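Poly-beta-1,6-N-acetyl-D-glucosamine export protein (Escherichia coli, PDB 4Y25) exports the biofilm polysaccharide poly-beta-1,6-N-acetyl-D-glucosamine, probably in partially de-N-acetylated form, across the outer membrane, here represented by its C-terminal beta-barrel domain. Local coordinates at residues V132-Q138 / A156-D162; P214-H220 / E231-G237. All blocks are in the same frame, centred on the assembly; numbering follows the deposited sequence.

Interaction 1 of 2, residues V132-Q138 / A156-D162; sequences VTGNSAQ and AFTDFSD
Strands 134-138 and 156-160 run antiparallel, their axes 4.7 Å apart at 166°, as neighbouring staves of an outer-membrane beta-barrel. Asn135 pairs with Asp159 and Ala137 with Phe157 at hydrogen-bonded positions (CA-CA 5.5 Å each); Gly134-Phe160, Ser136-Thr158 and Gln138-Ala156 are non-hydrogen-bonded pairs, CA-CA 4.3 to 4.4 Å. Both rungs are reciprocal: Asn135 N to Asp159 O 3.1 Å and Asp159 N to Asn135 O 2.9 Å, then Ala137 N to Phe157 O 3.0 Å and Phe157 N to Ala137 O 3.1 Å. Past the strands, Ser161, with chi1 p, substitutes its hydroxyl for a carbonyl: Thr133 N donates to Ser161 OG at 2.6 Å, whereas Ser161 N reaches Thr133 O at 2.6 Å in a weak, bent bond. Backbone groups of Gly134, Ser136 and Gln138 bond within the sheet to Ser120, Glu117 and Gln115; those of Ala156 and Thr158 bond to Glu168 and Arg166. On the barrel's inner face, Ser136 OG bonds Ser120 OG, and the Phe160 ring edge (CD2) meets loop Val132 CG1 at 3.5 Å. Backbone groups are thus satisfied alternately across the seam and by neighbouring chain on its two sides, a serine hydroxyl extending the ladder.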
loop_
_atom_site.group_PDB
_atom_site.type_symbol
_atom_site.label_atom_id
_atom_site.label_comp_id
_atom_site.label_asym_id
_atom_site.label_seq_id
_atom_site.Cartn_x
_atom_site.Cartn_y
_atom_site.Cartn_z
ATOM N N VAL A 132 2.352 -21.229 -3.056
ATOM C CA VAL A 132 1.350 -20.602 -3.912
ATOM C C VAL A 132 1.906 -19.372 -4.624
ATOM O O VAL A 132 2.221 -18.353 -4.005
ATOM C CB VAL A 132 0.087 -20.206 -3.124
ATOM C CG1 VAL A 132 -0.818 -19.334 -3.981
ATOM C CG2 VAL A 132 -0.661 -21.451 -2.677
ATOM N N THR A 133 2.018 -19.493 -5.942
ATOM C CA THR A 133 2.538 -18.440 -6.803
ATOM C C THR A 133 1.380 -17.625 -7.379
ATOM O O THR A 133 0.302 -18.166 -7.623
ATOM C CB THR A 133 3.394 -19.044 -7.942
ATOM O OG1 THR A 133 4.511 -19.746 -7.382
ATOM C CG2 THR A 133 3.902 -17.973 -8.896
ATOM N N GLY A 134 1.594 -16.328 -7.582
ATOM C CA GLY A 134 0.559 -15.477 -8.141
ATOM C C GLY A 134 1.054 -14.389 -9.077
ATOM O O GLY A 134 2.074 -13.751 -8.826
ATOM N N ASN A 135 0.320 -14.184 -10.167
ATOM C CA ASN A 135 0.567 -13.074 -11.083
ATOM C C ASN A 135 -0.698 -12.232 -11.218
ATOM O O ASN A 135 -1.806 -12.769 -11.191
ATOM C CB ASN A 135 1.024 -13.583 -12.451
ATOM C CG ASN A 135 2.245 -14.478 -12.365
ATOM O OD1 ASN A 135 3.059 -14.354 -11.448
ATOM N ND2 ASN A 135 2.383 -15.384 -13.326
ATOM N N SER A 136 -0.546 -10.920 -11.363
ATOM C CA SER A 136 -1.707 -10.038 -11.303
ATOM C C SER A 136 -1.683 -8.892 -12.307
ATOM O O SER A 136 -0.689 -8.664 -12.998
ATOM C CB SER A 136 -1.843 -9.454 -9.894
ATOM O OG SER A 136 -0.763 -8.581 -9.602
ATOM N N ALA A 137 -2.799 -8.170 -12.366
ATOM C CA ALA A 137 -2.925 -6.977 -13.191
ATOM C C ALA A 137 -3.793 -5.940 -12.481
ATOM O O ALA A 137 -4.960 -6.195 -12.185
ATOM C CB ALA A 137 -3.510 -7.327 -14.547
ATOM N N GLN A 138 -3.218 -4.775 -12.199
ATOM C CA GLN A 138 -3.958 -3.702 -11.546
ATOM C C GLN A 138 -4.274 -2.575 -12.520
ATOM O O GLN A 138 -3.520 -2.326 -13.462
ATOM C CB GLN A 138 -3.178 -3.136 -10.355
ATOM C CG GLN A 138 -2.781 -4.149 -9.294
ATOM C CD GLN A 138 -2.165 -3.489 -8.074
ATOM O OE1 GLN A 138 -2.204 -2.267 -7.929
ATOM N NE2 GLN A 138 -1.587 -4.296 -7.192
ATOM N N ALA A 156 -8.351 -5.030 -9.400
ATOM C CA ALA A 156 -7.223 -5.908 -9.667
ATOM C C ALA A 156 -7.670 -7.353 -9.822
ATOM O O ALA A 156 -8.539 -7.830 -9.093
ATOM C CB ALA A 156 -6.194 -5.794 -8.558
ATOM N N PHE A 157 -7.069 -8.043 -10.784
ATOM C CA PHE A 157 -7.321 -9.462 -10.986
ATOM C C PHE A 157 -6.042 -10.235 -10.666
ATOM O O PHE A 157 -4.948 -9.809 -11.035
ATOM C CB PHE A 157 -7.791 -9.734 -12.422
ATOM C CG PHE A 157 -8.874 -8.795 -12.899
ATOM C CD1 PHE A 157 -10.211 -9.089 -12.685
ATOM C CD2 PHE A 157 -8.553 -7.626 -13.572
ATOM C CE1 PHE A 157 -11.209 -8.233 -13.124
ATOM C CE2 PHE A 157 -9.547 -6.764 -14.015
ATOM C CZ PHE A 157 -10.876 -7.070 -13.790
ATOM N N THR A 158 -6.174 -11.358 -9.965
ATOM C CA THR A 158 -5.003 -12.127 -9.544
ATOM C C THR A 158 -5.180 -13.624 -9.770
ATOM O O THR A 158 -6.146 -14.218 -9.297
ATOM C CB THR A 158 -4.679 -11.898 -8.052
ATOM O OG1 THR A 158 -4.696 -10.495 -7.757
ATOM C CG2 THR A 158 -3.313 -12.471 -7.711
ATOM N N ASP A 159 -4.234 -14.228 -10.484
ATOM C CA ASP A 159 -4.266 -15.663 -10.752
ATOM C C ASP A 159 -3.278 -16.415 -9.864
ATOM O O ASP A 159 -2.068 -16.218 -9.966
ATOM C CB ASP A 159 -3.959 -15.938 -12.225
ATOM C CG ASP A 159 -4.845 -17.017 -12.814
ATOM O OD1 ASP A 159 -5.984 -17.188 -12.328
ATOM O OD2 ASP A 159 -4.398 -17.696 -13.762
ATOM N N PHE A 160 -3.803 -17.278 -8.996
ATOM C CA PHE A 160 -2.977 -18.055 -8.075
ATOM C C PHE A 160 -2.519 -19.353 -8.733
ATOM O O PHE A 160 -3.142 -19.826 -9.682
ATOM C CB PHE A 160 -3.746 -18.370 -6.786
ATOM C CG PHE A 160 -4.001 -17.175 -5.904
ATOM C CD1 PHE A 160 -4.726 -16.088 -6.366
ATOM C CD2 PHE A 160 -3.541 -17.157 -4.597
ATOM C CE1 PHE A 160 -4.967 -14.999 -5.550
ATOM C CE2 PHE A 160 -3.781 -16.072 -3.775
ATOM C CZ PHE A 160 -4.494 -14.992 -4.252
ATOM N N SER A 161 -1.443 -19.941 -8.218
ATOM C CA SER A 161 -0.918 -21.186 -8.776
ATOM C C SER A 161 -1.709 -22.405 -8.301
ATOM O O SER A 161 -1.282 -23.544 -8.495
ATOM C CB SER A 161 0.561 -21.357 -8.420
ATOM O OG SER A 161 0.735 -21.540 -7.025
ATOM N N ASP A 162 -2.859 -22.163 -7.677
ATOM C CA ASP A 162 -3.742 -23.244 -7.253
ATOM C C ASP A 162 -5.145 -23.049 -7.829
ATOM O O ASP A 162 -6.145 -23.348 -7.172
ATOM C CB ASP A 162 -3.785 -23.340 -5.722
ATOM C CG ASP A 162 -4.473 -22.151 -5.068
ATOM O OD1 ASP A 162 -4.633 -21.107 -5.731
ATOM O OD2 ASP A 162 -4.848 -22.261 -3.881
#

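Interaction 2 of 2, residues P214-H220 / E231-G237; sequences PAFEASH and EQIFSAG
Six backbone hydrogen bonds, in three reciprocal pairs, set the register. Ala218 N donates to Phe234 O at 2.7 Å and Phe234 N to Ala218 O at 3.0 Å; His220 N meets Gln232 O at 2.9 Å and Gln232 N meets His220 O at 2.8 Å; Phe216 N reaches Ala236 O at 3.0 Å and Ala236 N reaches Phe216 O at 3.1 Å. A weak side-chain bond, Gln232 NE2 to His220 ND1 at 3.4 Å, supplements the His220-Gln232 rung, while Gln232 OE1 is bonded to Tyr256 OH. Between the rungs lie the non-hydrogen-bonded pairs Glu217-Ser235 and Ser219-Ile233 (CA-CA 4.2 and 4.7 Å), and beyond Phe216-Ala236 comes Ala215-Gly237 (CA-CA 4.0 Å). Strands 215-220 and 231-237 are thus antiparallel, axes 4.7 Å apart at 168°, within a hairpin of the closed 16-stranded membrane barrel. Phe216, Ala218, His220, Gln232, Phe234 and Ala236 project from its outer wall, and Glu217, Ser219, Ile233 and Ser235 from its inner wall. Outside, Phe216 (chi1 p) leans across the seam: its CZ is 3.6 Å from Phe234 CE2, the ring planes lie at 71° and the centroids 5.8 Å apart, and its CE1 touches Ala236 CB at 3.7 Å. Inside, Glu217 OE1 approaches Ile233 CG2 at 3.7 Å. At Gly237, where an idealised CB would fall 3.0 Å from Ala215 CB, a clash, the CA lies 3.7 Å from that methyl.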
loop_
_atom_site.group_PDB
_atom_site.type_symbol
_atom_site.label_atom_id
_atom_site.label_comp_id
_atom_site.label_asym_id
_atom_site.label_seq_id
_atom_site.Cartn_x
_atom_site.Cartn_y
_atom_site.Cartn_z
ATOM N N PRO A 214 -16.863 4.326 6.108
ATOM C CA PRO A 214 -16.672 5.777 6.133
ATOM C C PRO A 214 -15.640 6.154 7.186
ATOM O O PRO A 214 -15.720 5.689 8.323
ATOM C CB PRO A 214 -18.061 6.312 6.489
ATOM C CG PRO A 214 -18.699 5.211 7.248
ATOM C CD PRO A 214 -18.171 3.930 6.656
ATOM N N ALA A 215 -14.671 6.977 6.804
ATOM C CA ALA A 215 -13.585 7.327 7.704
ATOM C C ALA A 215 -13.133 8.758 7.485
ATOM O O ALA A 215 -13.332 9.322 6.409
ATOM C CB ALA A 215 -12.421 6.374 7.516
ATOM N N PHE A 216 -12.527 9.347 8.512
ATOM C CA PHE A 216 -11.943 10.671 8.366
ATOM C C PHE A 216 -10.479 10.649 8.777
ATOM O O PHE A 216 -10.031 9.747 9.484
ATOM C CB PHE A 216 -12.713 11.714 9.186
ATOM C CG PHE A 216 -12.290 11.801 10.627
ATOM C CD1 PHE A 216 -12.757 10.888 11.559
ATOM C CD2 PHE A 216 -11.434 12.806 11.053
ATOM C CE1 PHE A 216 -12.371 10.971 12.887
ATOM C CE2 PHE A 216 -11.045 12.895 12.378
ATOM C CZ PHE A 216 -11.513 11.976 13.295
ATOM N N GLU A 217 -9.737 11.643 8.311
ATOM C CA GLU A 217 -8.347 11.807 8.699
ATOM C C GLU A 217 -8.106 13.269 9.028
ATOM O O GLU A 217 -8.624 14.158 8.348
ATOM C CB GLU A 217 -7.406 11.336 7.588
ATOM C CG GLU A 217 -5.941 11.318 7.984
ATOM C CD GLU A 217 -5.040 10.832 6.865
ATOM O OE1 GLU A 217 -4.536 9.693 6.960
ATOM O OE2 GLU A 217 -4.834 11.591 5.894
ATOM N N ALA A 218 -7.335 13.517 10.080
ATOM C CA ALA A 218 -7.038 14.881 10.495
ATOM C C ALA A 218 -5.539 15.083 10.669
ATOM O O ALA A 218 -4.909 14.432 11.499
ATOM C CB ALA A 218 -7.774 15.215 11.784
ATOM N N SER A 219 -4.973 15.981 9.871
ATOM C CA SER A 219 -3.560 16.324 9.983
ATOM C C SER A 219 -3.387 17.598 10.796
ATOM O O SER A 219 -3.801 18.674 10.368
ATOM C CB SER A 219 -2.927 16.498 8.601
ATOM O OG SER A 219 -2.983 15.294 7.855
ATOM N N HIS A 220 -2.786 17.475 11.974
ATOM C CA HIS A 220 -2.517 18.642 12.803
ATOM C C HIS A 220 -1.038 18.999 12.762
ATOM O O HIS A 220 -0.176 18.121 12.792
ATOM C CB HIS A 220 -2.961 18.403 14.244
ATOM C CG HIS A 220 -2.817 19.607 15.120
ATOM N ND1 HIS A 220 -2.032 19.617 16.252
ATOM C CD2 HIS A 220 -3.353 20.848 15.024
ATOM C CE1 HIS A 220 -2.094 20.809 16.819
ATOM N NE2 HIS A 220 -2.890 21.574 16.093
ATOM N N GLU A 231 4.252 17.185 11.775
ATOM C CA GLU A 231 2.807 17.057 11.949
ATOM C C GLU A 231 2.401 15.725 12.577
ATOM O O GLU A 231 3.138 14.744 12.509
ATOM C CB GLU A 231 2.091 17.224 10.606
ATOM C CG GLU A 231 2.372 16.113 9.609
ATOM C CD GLU A 231 1.401 16.110 8.440
ATOM O OE1 GLU A 231 0.412 16.874 8.483
ATOM O OE2 GLU A 231 1.625 15.344 7.479
ATOM N N GLN A 232 1.224 15.700 13.194
ATOM C CA GLN A 232 0.660 14.455 13.698
ATOM C C GLN A 232 -0.601 14.092 12.922
ATOM O O GLN A 232 -1.385 14.961 12.535
ATOM C CB GLN A 232 0.346 14.547 15.191
ATOM C CG GLN A 232 -0.714 15.566 15.543
ATOM C CD GLN A 232 -1.033 15.575 17.020
ATOM O OE1 GLN A 232 -0.479 14.790 17.790
ATOM N NE2 GLN A 232 -1.929 16.467 17.426
ATOM N N ILE A 233 -0.791 12.798 12.702
ATOM C CA ILE A 233 -1.911 12.321 11.913
ATOM C C ILE A 233 -2.838 11.452 12.750
ATOM O O ILE A 233 -2.422 10.427 13.286
ATOM C CB ILE A 233 -1.428 11.514 10.698
ATOM C CG1 ILE A 233 -0.378 12.310 9.920
ATOM C CG2 ILE A 233 -2.607 11.136 9.817
ATOM C CD1 ILE A 233 0.517 11.455 9.050
ATOM N N PHE A 234 -4.093 11.868 12.868
ATOM C CA PHE A 234 -5.099 11.037 13.511
ATOM C C PHE A 234 -6.163 10.632 12.503
ATOM O O PHE A 234 -6.691 11.473 11.776
ATOM C CB PHE A 234 -5.744 11.760 14.693
ATOM C CG PHE A 234 -6.882 11.001 15.307
ATOM C CD1 PHE A 234 -6.662 9.778 15.921
ATOM C CD2 PHE A 234 -8.173 11.503 15.262
ATOM C CE1 PHE A 234 -7.711 9.070 16.484
ATOM C CE2 PHE A 234 -9.225 10.799 15.825
ATOM C CZ PHE A 234 -8.992 9.581 16.436
ATOM N N SER A 235 -6.469 9.338 12.458
ATOM C CA SER A 235 -7.487 8.831 11.546
ATOM C C SER A 235 -8.380 7.819 12.251
ATOM O O SER A 235 -7.915 7.050 13.095
ATOM C CB SER A 235 -6.845 8.194 10.311
ATOM O OG SER A 235 -6.054 7.073 10.670
ATOM N N ALA A 236 -9.662 7.827 11.903
ATOM C CA ALA A 236 -10.632 6.932 12.522
ATOM C C ALA A 236 -11.730 6.544 11.539
ATOM O O ALA A 236 -12.158 7.353 10.713
ATOM C CB ALA A 236 -11.234 7.577 13.759
ATOM N N GLY A 237 -12.185 5.300 11.636
ATOM C CA GLY A 237 -13.215 4.800 10.747
ATOM C C GLY A 237 -14.115 3.777 11.409
ATOM O O GLY A 237 -13.654 2.919 12.165
#

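Overall arrangement
Both interactions join sequential strands of one barrel wall, interaction 1 in the hairpin 134-144/149-160 and interaction 2 in the hairpin 208-225/228-243, with strands 165-179 and 183-195 between them. Their centres are 33 Å apart, each about 17 Å from the centre of the chain and on opposite sides of it. The nearest atoms of interaction 1 and interaction 2 are about 19 Å apart, so the two do not touch; the common sheet links them. In each seam one face points toward the barrel interior, the passage expected to carry the polysaccharide, and polar side chains such as Ser136 and Glu217 project there, while Phe157, Phe216 and Phe234 lie on the outer surface.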